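Local coordinates for UPF0045 protein MJ1052 (Methanocaldococcus jannaschii, PDB 2EPI) that is of unknown function but may bind thiamine or a related small molecule, at residues I14-G19 with V71-S76; Y36-E41 with L57-E62; M4-A9 with V48-L53. All coordinates share one frame; numbering follows the deposited sequence.

In the fold
One four-stranded antiparallel sheet, in the order 39-43, 46-50, 6-16, 73-83, joins the contacts. Contact 3 pairs the start of strand 6-16 with strand 46-50, whereas contact 1 pairs the far end of strand 6-16 with strand 73-83; their centres lie about 26 Å apart, on opposite sides of the chain's centre. Contact 2 sets helix 53-68 against the run into strand 39-43, its centre about 9 Å from that of contact 3 and 20 Å from that of contact 1. Along the chain, contacts 2 and 3 interleave, and both segments of contact 2 fall between those of contact 1. All three border the second subunit, into which strand 73-83 carries the sheet at contact 1.

Contact 1 (I14-G19 with V71-S76); sequences IPLGKG and VDRVVS
I14 and V75 face each other as an antiparallel hydrogen-bonded pair. I14 N donates to V75 O at 2.8 Å, and V75 N returns a nearly straight bond to I14 O, with 173° at the hydrogen. One residue on, P15 and V74 form a non-hydrogen-bonded pair, a position that suits a proline, which has no N-H to give. There V74 CA approaches I14 O at 3.5 Å in a CA-H...O contact. L16 N then donates to R73 O at 2.8 Å.

The side chains sort onto two faces. On that of I14, L16, R73 and V75, L16 and R73 run side by side in the same direction. R73 CG is anti to the backbone N (chi1 -178°) and the chain stays extended as far as NE; L16 CD1 lies 3.7 Å from R73 CD and sits over one face of the guanidinium, offset toward its rim. The polar end is held from outside, NH1 by the carbonyl of A20 of the third subunit and NH2 by D81 of the second subunit. On the side of P15 and V74, P15 CB touches V71 CG2, from the loop before the strand, at 4.1 Å. Beyond the paired residues a water bridges the segments, donating to L16 O and accepting from D72 N.

This pairing joins the end of strand 6-16 to the beginning of strand 73-83. P15 and V74 lie beneath helix 53-68, where they meet V67, H64 and L68, and Y25 of helix 23-33 covers P15 and V71. Residues R73 to S76 also pair antiparallel with a strand of the second subunit, carrying the sheet across the interface, while I14 and L16 pack on V75 and P15 of the third subunit.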
loop_
_atom_site.group_PDB
_atom_site.type_symbol
_atom_site.label_atom_id
_atom_site.label_comp_id
_atom_site.label_asym_id
_atom_site.label_seq_id
_atom_site.Cartn_x
_atom_site.Cartn_y
_atom_site.Cartn_z
ATOM N N ILE A 14 -3.537 -9.801 -4.850
ATOM C CA ILE A 14 -3.633 -10.843 -3.848
ATOM C C ILE A 14 -4.946 -11.594 -4.007
ATOM O O ILE A 14 -6.018 -11.045 -3.767
ATOM C CB ILE A 14 -3.603 -10.271 -2.424
ATOM C CG1 ILE A 14 -2.310 -9.490 -2.194
ATOM C CG2 ILE A 14 -3.727 -11.403 -1.414
ATOM C CD1 ILE A 14 -2.279 -8.763 -0.868
ATOM N N PRO A 15 -4.881 -12.853 -4.449
ATOM C CA PRO A 15 -6.143 -13.575 -4.588
ATOM C C PRO A 15 -6.455 -14.252 -3.259
ATOM O O PRO A 15 -5.552 -14.753 -2.581
ATOM C CB PRO A 15 -5.845 -14.579 -5.695
ATOM C CG PRO A 15 -4.415 -14.918 -5.448
ATOM C CD PRO A 15 -3.779 -13.574 -5.112
ATOM N N LEU A 16 -7.721 -14.225 -2.866
ATOM C CA LEU A 16 -8.130 -14.885 -1.638
ATOM C C LEU A 16 -8.902 -16.122 -2.065
ATOM O O LEU A 16 -10.115 -16.087 -2.258
ATOM C CB LEU A 16 -9.007 -13.972 -0.773
ATOM C CG LEU A 16 -8.278 -12.785 -0.135
ATOM C CD1 LEU A 16 -9.207 -12.064 0.837
ATOM C CD2 LEU A 16 -7.041 -13.284 0.602
ATOM N N GLY A 17 -8.173 -17.213 -2.250
ATOM C CA GLY A 17 -8.807 -18.445 -2.661
ATOM C C GLY A 17 -8.489 -19.571 -1.706
ATOM O O GLY A 17 -7.979 -19.354 -0.605
ATOM N N LYS A 18 -8.807 -20.784 -2.134
ATOM C CA LYS A 18 -8.549 -21.969 -1.337
ATOM C C LYS A 18 -7.234 -22.584 -1.784
ATOM O O LYS A 18 -6.915 -22.599 -2.973
ATOM C CB LYS A 18 -9.688 -22.976 -1.511
ATOM C CG LYS A 18 -10.937 -22.657 -0.698
ATOM C CD LYS A 18 -10.873 -23.270 0.700
ATOM C CE LYS A 18 -9.690 -22.754 1.505
ATOM N NZ LYS A 18 -9.546 -23.454 2.815
ATOM N N GLY A 19 -6.462 -23.083 -0.830
ATOM C CA GLY A 19 -5.198 -23.694 -1.180
ATOM C C GLY A 19 -4.022 -22.787 -0.911
ATOM O O GLY A 19 -4.122 -21.562 -1.027
ATOM N N VAL A 71 -11.141 -16.938 -8.837
ATOM C CA VAL A 71 -11.356 -16.973 -7.389
ATOM C C VAL A 71 -12.527 -16.071 -7.004
ATOM O O VAL A 71 -12.955 -15.232 -7.796
ATOM C CB VAL A 71 -10.098 -16.524 -6.611
ATOM C CG1 VAL A 71 -8.985 -17.547 -6.786
ATOM C CG2 VAL A 71 -9.640 -15.154 -7.102
ATOM N N ASP A 72 -13.043 -16.239 -5.790
ATOM C CA ASP A 72 -14.180 -15.439 -5.342
ATOM C C ASP A 72 -13.838 -14.023 -4.900
ATOM O O ASP A 72 -14.707 -13.159 -4.883
ATOM C CB ASP A 72 -14.916 -16.123 -4.182
ATOM C CG ASP A 72 -15.662 -17.373 -4.608
ATOM O OD1 ASP A 72 -16.158 -17.421 -5.752
ATOM O OD2 ASP A 72 -15.766 -18.302 -3.778
ATOM N N ARG A 73 -12.584 -13.776 -4.541
ATOM C CA ARG A 73 -12.205 -12.450 -4.071
ATOM C C ARG A 73 -10.754 -12.123 -4.366
ATOM O O ARG A 73 -9.879 -12.976 -4.243
ATOM C CB ARG A 73 -12.452 -12.357 -2.568
ATOM C CG ARG A 73 -12.151 -11.008 -1.940
ATOM C CD ARG A 73 -12.531 -11.038 -0.464
ATOM N NE ARG A 73 -12.217 -9.792 0.226
ATOM C CZ ARG A 73 -12.334 -9.621 1.538
ATOM N NH1 ARG A 73 -12.761 -10.619 2.302
ATOM N NH2 ARG A 73 -12.014 -8.458 2.088
ATOM N N VAL A 74 -10.510 -10.874 -4.748
ATOM C CA VAL A 74 -9.166 -10.410 -5.068
ATOM C C VAL A 74 -8.939 -9.008 -4.512
ATOM O O VAL A 74 -9.805 -8.146 -4.634
ATOM C CB VAL A 74 -8.953 -10.339 -6.596
ATOM C CG1 VAL A 74 -7.554 -9.806 -6.907
ATOM C CG2 VAL A 74 -9.156 -11.707 -7.219
ATOM N N VAL A 75 -7.779 -8.789 -3.893
ATOM C CA VAL A 75 -7.420 -7.467 -3.382
ATOM C C VAL A 75 -6.236 -7.027 -4.244
ATOM O O VAL A 75 -5.152 -7.618 -4.176
ATOM C CB VAL A 75 -6.998 -7.508 -1.903
ATOM C CG1 VAL A 75 -6.578 -6.105 -1.440
ATOM C CG2 VAL A 75 -8.167 -7.992 -1.047
ATOM N N SER A 76 -6.449 -6.006 -5.066
ATOM C CA SER A 76 -5.396 -5.533 -5.968
ATOM C C SER A 76 -4.938 -4.120 -5.647
ATOM O O SER A 76 -5.754 -3.249 -5.331
ATOM C CB SER A 76 -5.891 -5.609 -7.412
ATOM O OG SER A 76 -6.206 -6.946 -7.754
HETATM O O HOH W 1 -11.961 -17.809 -3.389
#

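Contact 2 (Y36-E41 with L57-E62); sequences YDLKVE and LKAFKE
Y36 lays its ring against A59 of helix 53-68, fixing the run into strand 39-43 to a helix that packs on the four-stranded antiparallel sheet of this ferredoxin-like (beta-alpha-beta-beta-alpha-beta) fold. Its CG is anti to the carbonyl carbon and beside the backbone N (chi1 -66°), and the ring presents one face to the helix. A59 CB stands over the centre of that face, 3.7 Å from the ring centroid and 13° off the normal, a CH-pi contact made by a methyl group with no torsion to adjust. A59 CA also comes beneath the phenol end, 3.6 Å from Y36 CZ.

K58 reaches the ring through its stem. K58 CB is 3.7 Å from Y36 CE2, and the two side chains cross at about a right angle; the extended lysine chain then leads away from the tyrosine, and NZ forms a salt bridge with E55 one turn back. L38 adds a lighter touch from the same strand approach, with CD1 4.0 Å from A59 CB. F33 of helix 23-33 meets A59 as well, helping to enclose this small residue.

E62, one turn after K58, has CG anti to the backbone N and an extended chain that brings its carboxylate to the ring edge, where Y36 OH donates to E62 OE1 at 2.6 Å. An alanine in place of Y36 would probably leave A59 without its aromatic cover and E62 OE1 without the phenol, opening a gap beside the helix. E62 OE2 forms a salt bridge with K35, so the two oxygens serve different partners. Ring and carboxylate planes stand 82° apart, and Y36 OH meets E62 OE1 nearly along its C-O axis.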
loop_
_atom_site.group_PDB
_atom_site.type_symbol
_atom_site.label_atom_id
_atom_site.label_comp_id
_atom_site.label_asym_id
_atom_site.label_seq_id
_atom_site.Cartn_x
_atom_site.Cartn_y
_atom_site.Cartn_z
ATOM N N TYR A 36 0.280 -4.974 -23.125
ATOM C CA TYR A 36 0.234 -3.521 -23.230
ATOM C C TYR A 36 1.622 -2.985 -23.540
ATOM O O TYR A 36 2.619 -3.672 -23.325
ATOM C CB TYR A 36 -0.284 -2.904 -21.931
ATOM C CG TYR A 36 -1.722 -3.250 -21.636
ATOM C CD1 TYR A 36 -2.074 -4.514 -21.161
ATOM C CD2 TYR A 36 -2.739 -2.326 -21.866
ATOM C CE1 TYR A 36 -3.405 -4.848 -20.924
ATOM C CE2 TYR A 36 -4.071 -2.652 -21.637
ATOM C CZ TYR A 36 -4.398 -3.910 -21.167
ATOM O OH TYR A 36 -5.717 -4.231 -20.948
ATOM N N ASP A 37 1.680 -1.758 -24.050
ATOM C CA ASP A 37 2.950 -1.133 -24.397
ATOM C C ASP A 37 3.597 -0.561 -23.144
ATOM O O ASP A 37 3.689 0.655 -22.966
ATOM C CB ASP A 37 2.719 -0.040 -25.445
ATOM C CG ASP A 37 4.009 0.591 -25.924
ATOM O OD1 ASP A 37 5.047 -0.102 -25.925
ATOM O OD2 ASP A 37 3.979 1.778 -26.315
ATOM N N LEU A 38 4.052 -1.465 -22.282
ATOM C CA LEU A 38 4.670 -1.088 -21.017
ATOM C C LEU A 38 5.949 -1.868 -20.761
ATOM O O LEU A 38 6.107 -2.987 -21.248
ATOM C CB LEU A 38 3.714 -1.399 -19.861
ATOM C CG LEU A 38 2.252 -0.962 -19.949
ATOM C CD1 LEU A 38 1.416 -1.776 -18.963
ATOM C CD2 LEU A 38 2.151 0.534 -19.664
ATOM N N LYS A 39 6.852 -1.264 -19.994
ATOM C CA LYS A 39 8.079 -1.933 -19.584
ATOM C C LYS A 39 7.631 -2.655 -18.311
ATOM O O LYS A 39 6.989 -2.050 -17.454
ATOM C CB LYS A 39 9.182 -0.920 -19.259
ATOM C CG LYS A 39 9.806 -0.260 -20.485
ATOM C CD LYS A 39 11.139 0.393 -20.137
ATOM C CE LYS A 39 11.843 0.930 -21.379
ATOM N NZ LYS A 39 11.048 2.000 -22.040
ATOM N N VAL A 40 7.947 -3.941 -18.197
ATOM C CA VAL A 40 7.526 -4.727 -17.039
ATOM C C VAL A 40 8.710 -5.273 -16.247
ATOM O O VAL A 40 9.533 -6.021 -16.780
ATOM C CB VAL A 40 6.631 -5.906 -17.491
ATOM C CG1 VAL A 40 6.087 -6.651 -16.289
ATOM C CG2 VAL A 40 5.492 -5.388 -18.359
ATOM N N GLU A 41 8.788 -4.899 -14.972
ATOM C CA GLU A 41 9.860 -5.343 -14.089
ATOM C C GLU A 41 9.255 -5.983 -12.844
ATOM O O GLU A 41 8.882 -5.290 -11.903
ATOM C CB GLU A 41 10.739 -4.159 -13.676
ATOM C CG GLU A 41 11.542 -3.543 -14.815
ATOM C CD GLU A 41 12.481 -4.538 -15.469
ATOM O OE1 GLU A 41 13.138 -5.301 -14.733
ATOM O OE2 GLU A 41 12.571 -4.554 -16.717
ATOM N N LEU A 57 -3.654 1.846 -16.269
ATOM C CA LEU A 57 -4.949 1.697 -15.610
ATOM C C LEU A 57 -5.733 0.550 -16.247
ATOM O O LEU A 57 -6.348 -0.256 -15.548
ATOM C CB LEU A 57 -5.743 3.003 -15.703
ATOM C CG LEU A 57 -5.183 4.132 -14.838
ATOM C CD1 LEU A 57 -5.825 5.453 -15.225
ATOM C CD2 LEU A 57 -5.425 3.819 -13.373
ATOM N N LYS A 58 -5.705 0.475 -17.576
ATOM C CA LYS A 58 -6.407 -0.588 -18.289
ATOM C C LYS A 58 -5.759 -1.935 -17.974
ATOM O O LYS A 58 -6.447 -2.934 -17.777
ATOM C CB LYS A 58 -6.345 -0.374 -19.804
ATOM C CG LYS A 58 -6.982 0.900 -20.330
ATOM C CD LYS A 58 -6.748 0.982 -21.837
ATOM C CE LYS A 58 -7.129 2.330 -22.412
ATOM N NZ LYS A 58 -6.742 2.402 -23.856
ATOM N N ALA A 59 -4.429 -1.956 -17.951
ATOM C CA ALA A 59 -3.693 -3.184 -17.670
ATOM C C ALA A 59 -3.985 -3.634 -16.249
ATOM O O ALA A 59 -4.145 -4.824 -15.984
ATOM C CB ALA A 59 -2.190 -2.959 -17.853
ATOM N N PHE A 60 -4.054 -2.672 -15.337
ATOM C CA PHE A 60 -4.336 -2.967 -13.942
ATOM C C PHE A 60 -5.711 -3.616 -13.831
ATOM O O PHE A 60 -5.870 -4.662 -13.201
ATOM C CB PHE A 60 -4.306 -1.677 -13.121
ATOM C CG PHE A 60 -4.754 -1.852 -11.699
ATOM C CD1 PHE A 60 -4.029 -2.646 -10.816
ATOM C CD2 PHE A 60 -5.896 -1.204 -11.234
ATOM C CE1 PHE A 60 -4.424 -2.794 -9.493
ATOM C CE2 PHE A 60 -6.302 -1.346 -9.902
ATOM C CZ PHE A 60 -5.562 -2.142 -9.033
ATOM N N LYS A 61 -6.709 -3.003 -14.460
ATOM C CA LYS A 61 -8.055 -3.553 -14.401
ATOM C C LYS A 61 -8.118 -4.960 -14.975
ATOM O O LYS A 61 -8.749 -5.849 -14.398
ATOM C CB LYS A 61 -9.039 -2.657 -15.149
ATOM C CG LYS A 61 -10.477 -3.128 -15.035
ATOM C CD LYS A 61 -11.404 -2.318 -15.923
ATOM C CE LYS A 61 -12.830 -2.834 -15.827
ATOM N NZ LYS A 61 -13.735 -2.136 -16.784
ATOM N N GLU A 62 -7.467 -5.178 -16.111
ATOM C CA GLU A 62 -7.514 -6.500 -16.719
ATOM C C GLU A 62 -6.812 -7.547 -15.865
ATOM O O GLU A 62 -7.301 -8.671 -15.730
ATOM C CB GLU A 62 -6.920 -6.475 -18.135
ATOM C CG GLU A 62 -6.850 -7.859 -18.778
ATOM C CD GLU A 62 -6.525 -7.831 -20.262
ATOM O OE1 GLU A 62 -5.981 -6.819 -20.747
ATOM O OE2 GLU A 62 -6.803 -8.843 -20.943
#

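Contact 3 (M4-A9 with V48-L53); sequences MRKVVA and VLEGDL
V7 and A9 pair with G51 and L49 in the closely bonded centre of this antiparallel contact, where the strand axes are 4.7 Å apart. A9 N and L49 O, like L49 N and A9 O, are joined by short bonds, the second of 2.7 Å. V7 N donates to G51 O, and G51 N returns a longer bond of 3.2 Å to V7 O. At the intervening non-hydrogen-bonded V8-E50 position, V8 CG1 leans across to V48 CG1 at 3.9 Å. The chain turns a corner at G51, whose backbone angles would press a CB against the preceding carbonyl.

Past that corner, D52 and L53 reach back to R5. D52 OD1 accepts from R5 N at 3.0 Å through its anti lone pair, while OD2 caps E55 N at the start of helix 53-68. L53 N donates to R5 O. R5 CG is anti to the backbone N (chi1 176°), and its extended chain runs alongside L53, whose CD2 sits over the centre of one guanidinium face, 3.6 Å from R5 CZ. R5 NH2 forms a salt bridge with E82 of the same chain and a hydrogen bond with S65 of the second subunit.

The outer end is looser. M4, bent at chi2 and chi3, rests its SD 3.6 Å from D52 N, and K6 crosses to E50 with NZ 3.6 Å from E50 OE2, a long salt bridge. A water receiving a weak bond from K6 NZ donates to that same oxygen.

E50 OE2 also meets K39 NZ, and OE1 accepts from I90 N. The carboxylate of this buried glutamate is likely to remain ionised, its charge probably offset by K6 and K39, with the I90 N-H stabilising OE1.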
loop_
_atom_site.group_PDB
_atom_site.type_symbol
_atom_site.label_atom_id
_atom_site.label_comp_id
_atom_site.label_asym_id
_atom_site.label_seq_id
_atom_site.Cartn_x
_atom_site.Cartn_y
_atom_site.Cartn_z
ATOM N N MET A 4 1.115 9.996 -24.887
ATOM C CA MET A 4 1.989 9.421 -23.877
ATOM C C MET A 4 2.156 10.293 -22.643
ATOM O O MET A 4 2.789 11.347 -22.682
ATOM C CB MET A 4 3.370 9.113 -24.462
ATOM C CG MET A 4 4.397 8.685 -23.416
ATOM S SD MET A 4 3.833 7.313 -22.365
ATOM C CE MET A 4 4.327 5.913 -23.360
ATOM N N ARG A 5 1.559 9.839 -21.548
ATOM C CA ARG A 5 1.656 10.509 -20.265
ATOM C C ARG A 5 2.351 9.444 -19.427
ATOM O O ARG A 5 1.703 8.670 -18.725
ATOM C CB ARG A 5 0.268 10.807 -19.701
ATOM C CG ARG A 5 0.307 11.429 -18.319
ATOM C CD ARG A 5 -1.080 11.751 -17.802
ATOM N NE ARG A 5 -1.031 12.149 -16.400
ATOM C CZ ARG A 5 -2.089 12.507 -15.681
ATOM N NH1 ARG A 5 -3.300 12.522 -16.230
ATOM N NH2 ARG A 5 -1.933 12.842 -14.409
ATOM N N LYS A 6 3.674 9.402 -19.525
ATOM C CA LYS A 6 4.462 8.397 -18.827
ATOM C C LYS A 6 4.561 8.521 -17.310
ATOM O O LYS A 6 4.738 9.611 -16.757
ATOM C CB LYS A 6 5.870 8.341 -19.433
ATOM C CG LYS A 6 6.730 7.209 -18.891
ATOM C CD LYS A 6 8.071 7.119 -19.610
ATOM C CE LYS A 6 7.893 6.723 -21.073
ATOM N NZ LYS A 6 9.204 6.565 -21.764
ATOM N N VAL A 7 4.439 7.374 -16.647
ATOM C CA VAL A 7 4.533 7.284 -15.197
ATOM C C VAL A 7 5.162 5.942 -14.843
ATOM O O VAL A 7 5.289 5.064 -15.694
ATOM C CB VAL A 7 3.137 7.337 -14.514
ATOM C CG1 VAL A 7 2.392 8.595 -14.932
ATOM C CG2 VAL A 7 2.329 6.090 -14.873
ATOM N N VAL A 8 5.580 5.799 -13.593
ATOM C CA VAL A 8 6.139 4.537 -13.115
ATOM C C VAL A 8 5.113 4.059 -12.099
ATOM O O VAL A 8 4.549 4.864 -11.358
ATOM C CB VAL A 8 7.494 4.726 -12.407
ATOM C CG1 VAL A 8 8.026 3.372 -11.942
ATOM C CG2 VAL A 8 8.486 5.373 -13.349
ATOM N N ALA A 9 4.853 2.760 -12.059
ATOM C CA ALA A 9 3.857 2.260 -11.119
ATOM C C ALA A 9 4.216 0.880 -10.605
ATOM O O ALA A 9 5.115 0.229 -11.127
ATOM C CB ALA A 9 2.506 2.209 -11.801
ATOM N N VAL A 48 6.594 -3.777 -11.259
ATOM C CA VAL A 48 6.774 -2.364 -11.565
ATOM C C VAL A 48 6.498 -2.184 -13.054
ATOM O O VAL A 48 6.925 -2.994 -13.875
ATOM C CB VAL A 48 8.214 -1.887 -11.226
ATOM C CG1 VAL A 48 8.457 -0.486 -11.785
ATOM C CG2 VAL A 48 8.405 -1.888 -9.721
ATOM N N LEU A 49 5.765 -1.132 -13.396
ATOM C CA LEU A 49 5.422 -0.873 -14.786
ATOM C C LEU A 49 5.803 0.551 -15.145
ATOM O O LEU A 49 5.798 1.439 -14.292
ATOM C CB LEU A 49 3.912 -1.064 -15.004
ATOM C CG LEU A 49 3.287 -2.386 -14.552
ATOM C CD1 LEU A 49 1.763 -2.268 -14.546
ATOM C CD2 LEU A 49 3.749 -3.508 -15.472
ATOM N N GLU A 50 6.143 0.750 -16.415
ATOM C CA GLU A 50 6.505 2.061 -16.934
ATOM C C GLU A 50 5.765 2.241 -18.254
ATOM O O GLU A 50 5.825 1.378 -19.129
ATOM C CB GLU A 50 8.010 2.164 -17.189
ATOM C CG GLU A 50 8.413 3.504 -17.819
ATOM C CD GLU A 50 9.825 3.499 -18.385
ATOM O OE1 GLU A 50 10.770 3.182 -17.636
ATOM O OE2 GLU A 50 9.989 3.818 -19.584
ATOM N N GLY A 51 5.062 3.359 -18.391
ATOM C CA GLY A 51 4.324 3.610 -19.616
ATOM C C GLY A 51 3.221 4.625 -19.420
ATOM O O GLY A 51 3.174 5.306 -18.399
ATOM N N ASP A 52 2.329 4.721 -20.405
ATOM C CA ASP A 52 1.216 5.660 -20.360
ATOM C C ASP A 52 0.262 5.358 -19.205
ATOM O O ASP A 52 -0.079 4.200 -18.957
ATOM C CB ASP A 52 0.445 5.621 -21.680
ATOM C CG ASP A 52 -0.755 6.544 -21.673
ATOM O OD1 ASP A 52 -0.556 7.781 -21.712
ATOM O OD2 ASP A 52 -1.896 6.033 -21.613
ATOM N N LEU A 53 -0.186 6.405 -18.518
ATOM C CA LEU A 53 -1.084 6.238 -17.376
ATOM C C LEU A 53 -2.367 5.489 -17.714
ATOM O O LEU A 53 -2.786 4.608 -16.967
ATOM C CB LEU A 53 -1.427 7.598 -16.760
ATOM C CG LEU A 53 -2.386 7.595 -15.563
ATOM C CD1 LEU A 53 -1.888 6.647 -14.480
ATOM C CD2 LEU A 53 -2.505 9.008 -15.011
HETATM O O HOH W 2 8.049 3.494 -21.436
#